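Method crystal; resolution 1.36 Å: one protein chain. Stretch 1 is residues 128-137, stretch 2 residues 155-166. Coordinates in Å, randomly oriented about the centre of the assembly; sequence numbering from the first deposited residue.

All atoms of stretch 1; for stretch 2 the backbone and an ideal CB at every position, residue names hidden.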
# COMPACT_ATOMS: atom_id res chain seq x y z
N GLY B 128 6.02 -3.65 22.81
CA GLY B 128 7.46 -3.90 22.66
C GLY B 128 8.21 -3.83 23.97
O GLY B 128 7.73 -3.30 24.98
N ASP B 129 9.39 -4.41 23.97
CA ASP B 129 10.21 -4.49 25.19
C ASP B 129 10.66 -3.14 25.72
O ASP B 129 10.90 -3.00 26.90
CB ASP B 129 11.46 -5.38 24.96
CG ASP B 129 11.12 -6.85 24.79
OD1 ASP B 129 9.96 -7.24 25.03
OD2 ASP B 129 12.02 -7.62 24.41
N GLU B 130 10.74 -2.15 24.85
CA GLU B 130 11.24 -0.84 25.22
C GLU B 130 10.22 -0.01 26.00
O GLU B 130 10.60 0.95 26.70
CB GLU B 130 11.62 -0.02 23.98
CG GLU B 130 12.53 -0.69 22.96
CD GLU B 130 11.79 -1.50 21.91
OE1 GLU B 130 10.55 -1.68 22.00
OE2 GLU B 130 12.47 -1.93 20.97
N GLY B 131 8.93 -0.33 25.86
CA GLY B 131 7.88 0.51 26.45
C GLY B 131 7.92 1.93 25.90
O GLY B 131 7.74 2.90 26.63
N ASP B 132 8.15 2.06 24.61
CA ASP B 132 8.15 3.36 23.95
C ASP B 132 6.81 4.07 24.21
O ASP B 132 5.74 3.45 24.20
CB ASP B 132 8.32 3.23 22.45
CG ASP B 132 9.75 3.00 22.00
OD1 ASP B 132 10.69 3.12 22.82
OD2 ASP B 132 9.89 2.75 20.78
N THR B 133 6.92 5.37 24.47
CA THR B 133 5.72 6.18 24.52
C THR B 133 5.13 6.35 23.13
O THR B 133 5.83 6.27 22.12
CB THR B 133 5.96 7.57 25.12
OG1 THR B 133 6.84 8.29 24.26
CG2 THR B 133 6.54 7.47 26.52
N LEU B 134 3.83 6.61 23.07
CA LEU B 134 3.18 6.99 21.81
C LEU B 134 3.92 8.15 21.14
O LEU B 134 4.13 8.16 19.91
CB LEU B 134 1.73 7.38 22.04
CG LEU B 134 0.87 7.54 20.79
CD1 LEU B 134 0.48 6.16 20.26
CD2 LEU B 134 -0.37 8.35 21.09
N PHE B 135 4.27 9.15 21.94
CA PHE B 135 4.99 10.31 21.42
C PHE B 135 6.27 9.90 20.72
O PHE B 135 6.56 10.39 19.62
CB PHE B 135 5.33 11.35 22.51
CG PHE B 135 6.16 12.46 21.95
CD1 PHE B 135 5.60 13.38 21.10
CD2 PHE B 135 7.52 12.52 22.22
CE1 PHE B 135 6.39 14.36 20.49
CE2 PHE B 135 8.31 13.46 21.61
CZ PHE B 135 7.75 14.39 20.76
N MET B 136 7.05 9.03 21.35
CA MET B 136 8.30 8.58 20.74
C MET B 136 8.10 7.95 19.38
O MET B 136 8.85 8.21 18.45
CB MET B 136 9.03 7.59 21.65
CG MET B 136 9.65 8.26 22.83
SD MET B 136 10.27 7.10 24.06
CE MET B 136 11.69 6.41 23.22
N ARG B 137 7.11 7.10 19.27
CA ARG B 137 6.84 6.41 18.03
C ARG B 137 6.43 7.40 16.94
O ARG B 137 6.90 7.34 15.79
CB ARG B 137 5.80 5.30 18.24
CG ARG B 137 5.57 4.43 17.01
CD ARG B 137 6.81 3.74 16.46
NE ARG B 137 7.55 3.07 17.53
CZ ARG B 137 7.29 1.85 18.03
NH1 ARG B 137 6.36 1.09 17.49
NH2 ARG B 137 7.96 1.42 19.08
N UNK B 155 4.61 17.83 28.47
CA UNK B 155 5.70 17.14 29.16
C UNK B 155 6.10 15.84 28.48
O UNK B 155 7.15 15.29 28.79
CB UNK B 155 5.30 16.85 30.61
N UNK B 156 5.27 15.31 27.58
CA UNK B 156 5.62 14.05 26.95
C UNK B 156 6.92 14.11 26.16
O UNK B 156 7.55 13.08 25.91
CB UNK B 156 4.48 13.61 26.03
N UNK B 157 7.36 15.30 25.79
CA UNK B 157 8.65 15.47 25.13
C UNK B 157 9.78 14.77 25.86
O UNK B 157 10.68 14.20 25.20
CB UNK B 157 8.98 16.96 25.00
N UNK B 158 9.75 14.79 27.19
CA UNK B 158 10.81 14.19 28.00
C UNK B 158 10.38 12.98 28.83
O UNK B 158 11.13 12.56 29.71
CB UNK B 158 11.38 15.25 28.94
N UNK B 159 9.25 12.38 28.49
CA UNK B 159 8.82 11.18 29.19
C UNK B 159 9.60 9.99 28.67
O UNK B 159 9.54 9.66 27.49
CB UNK B 159 7.32 10.96 29.03
N UNK B 160 10.29 9.32 29.57
CA UNK B 160 11.17 8.23 29.17
C UNK B 160 10.42 6.93 29.11
O UNK B 160 9.44 6.71 29.83
CB UNK B 160 12.35 8.11 30.13
N UNK B 161 10.93 6.05 28.24
CA UNK B 161 10.48 4.67 28.15
C UNK B 161 11.06 3.80 29.24
O UNK B 161 11.71 4.31 30.16
CB UNK B 161 10.84 4.09 26.78
N UNK B 162 10.78 2.50 29.18
CA UNK B 162 11.19 1.60 30.22
C UNK B 162 12.69 1.50 30.37
O UNK B 162 13.17 1.19 31.45
CB UNK B 162 10.61 0.21 29.96
N UNK B 163 13.40 1.76 29.28
CA UNK B 163 14.86 1.75 29.25
C UNK B 163 15.50 3.10 29.58
O UNK B 163 16.70 3.26 29.50
CB UNK B 163 15.33 1.30 27.87
N UNK B 164 14.69 4.08 29.95
CA UNK B 164 15.16 5.40 30.29
C UNK B 164 15.42 6.31 29.13
O UNK B 164 16.14 7.29 29.30
CB UNK B 164 16.44 5.28 31.12
N UNK B 165 14.86 5.99 27.96
CA UNK B 165 15.13 6.77 26.76
C UNK B 165 13.92 7.57 26.34
O UNK B 165 12.78 7.10 26.44
CB UNK B 165 15.57 5.86 25.62
N UNK B 166 14.17 8.79 25.87
CA UNK B 166 13.18 9.65 25.24
C UNK B 166 13.35 9.62 23.73
O UNK B 166 14.24 8.96 23.17
CB UNK B 166 13.29 11.08 25.76

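Position 155 lies beyond the reach of stretch 1, so nothing visible restricts it. It is Ser-155, in a 3-10 segment, and its OG is hydrogen-bonded elsewhere in the structure.

At position 156 the CA-to-CB bond points toward stretch 1, and the ideal CB is 4.3 Å from Phe-135 CB. An apolar side chain would suit: leucine, isoleucine, valine or methionine. The residue is Leu-156, whose CB packs against Phe-135 CB. Leu-156 O lies 3.7 Å from Phe-135 CD2.

Position 157 points away, yet its ideal CB is still 4.9 Å from Phe-135 CE2. A small residue would not reach the ring; a longer apolar chain could bend back to it. Ile-157 does so. Its chi1 is t and chi2 is p, which brings Ile-157 CD1 to 3.7 Å from Phe-135 CE2.

Position 158 points away and meets nothing of stretch 1, so polar residues fit easily. It is Asn-158, its side chain bonded elsewhere in the structure.

Position 159 points sideways, with its ideal CB 4.4 Å from Thr-133 CG2. A chain with a long aliphatic part could pass the methyl and run on. Lys-159 is extended, all four chi angles t, and its CG lies 4.0 Å from Thr-133 CG2. A water ties the backbone here to stretch 1: it accepts from Thr-133 OG1 and donates to Leu-156 O and Lys-159 O. The same Thr-133 OG1 caps the helix by accepting from Met-136 N at 3.0 Å.

Position 160 points away into space free of stretch 1. Many residues would do; it is Ala-160.

Position 161 is tightly placed. Its ideal CB is only 3.1 Å from Glu-130 O and 3.3 Å from Gly-131 O, which leaves little room for branching at CB. The carboxylate of Asp-132 lies ahead and calls for a donor, one atom further out than a hydroxyl on CB, as in asparagine. The residue is Asn-161, with chi1 p. Its ND2 donates to Asp-132 OD1 at 3.0 Å, while the other carboxylate oxygen, Asp-132 OD2, is held by Arg-137 NH2 at 2.9 Å in a salt bridge. The amide also ties down the backbone that follows: Asn-161 OD1 accepts from the backbone N of 165 at 2.9 Å, and weakly from the backbone N of 163.

At position 162 the backbone N donates to Glu-130 O at 2.9 Å, which rules out proline but asks nothing else of the side chain. The CB points toward Gly-131, so a small polar residue, serine or threonine, would suit. Thr-162 OG1 lies 3.7 Å from Gly-131 CA and shares a water with Gly-131 O. A CB on Gly-131 would clash with that hydroxyl.

Position 163 points toward Glu-130, whose aliphatic part invites a medium or long chain. It is Leu-163, its CD1 4.2 Å from Glu-130 CG.

Position 164 closes a type I turn with positive phi, favouring glycine, and is Gly-164.

Positions 165 and 166 point sideways, near the end of Met-136. Many side chains could fit. They are Glu-165, its carboxylate bonded elsewhere, and Thr-166, at an N-cap position. Glu-165 O is 3.5 Å from Met-136 SD, and Thr-166 O 3.6 Å from Met-136 CE.

Stretch 2 (155-166) SLINKANTLGET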
# COMPACT_ATOMS: atom_id res chain seq x y z
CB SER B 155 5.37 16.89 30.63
OG SER B 155 4.38 15.91 30.77
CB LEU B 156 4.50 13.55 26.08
CG LEU B 156 3.25 13.12 26.84
CD1 LEU B 156 2.13 12.84 25.89
CD2 LEU B 156 3.50 11.94 27.72
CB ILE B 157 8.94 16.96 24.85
CG1 ILE B 157 10.21 17.15 24.02
CG2 ILE B 157 9.06 17.78 26.13
CD1 ILE B 157 10.18 16.53 22.65
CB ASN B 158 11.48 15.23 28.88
CG ASN B 158 12.24 16.24 28.07
OD1 ASN B 158 13.08 15.87 27.25
ND2 ASN B 158 11.95 17.51 28.29
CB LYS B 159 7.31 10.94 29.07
CG LYS B 159 6.87 9.69 29.80
CD LYS B 159 5.37 9.48 29.88
CE LYS B 159 5.01 8.13 30.45
NZ LYS B 159 3.64 8.09 31.02
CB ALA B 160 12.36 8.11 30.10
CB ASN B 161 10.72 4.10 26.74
CG ASN B 161 12.18 3.78 26.44
OD1 ASN B 161 13.06 3.83 27.30
ND2 ASN B 161 12.43 3.41 25.19
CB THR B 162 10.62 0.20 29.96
OG1 THR B 162 9.20 0.31 29.91
CG2 THR B 162 11.07 -0.82 31.01
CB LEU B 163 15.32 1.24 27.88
CG LEU B 163 14.72 -0.11 27.44
CD1 LEU B 163 15.27 -0.54 26.09
CD2 LEU B 163 14.97 -1.18 28.50
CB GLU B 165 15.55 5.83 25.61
CG GLU B 165 16.90 5.20 25.90
CD GLU B 165 17.52 4.45 24.73
OE1 GLU B 165 16.84 4.25 23.69
OE2 GLU B 165 18.68 4.03 24.87
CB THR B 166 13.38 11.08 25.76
OG1 THR B 166 14.70 11.48 25.40
CG2 THR B 166 13.21 11.13 27.27
O HOH W 1 7.25 2.60 29.37
O HOH W 2 8.03 10.40 25.42
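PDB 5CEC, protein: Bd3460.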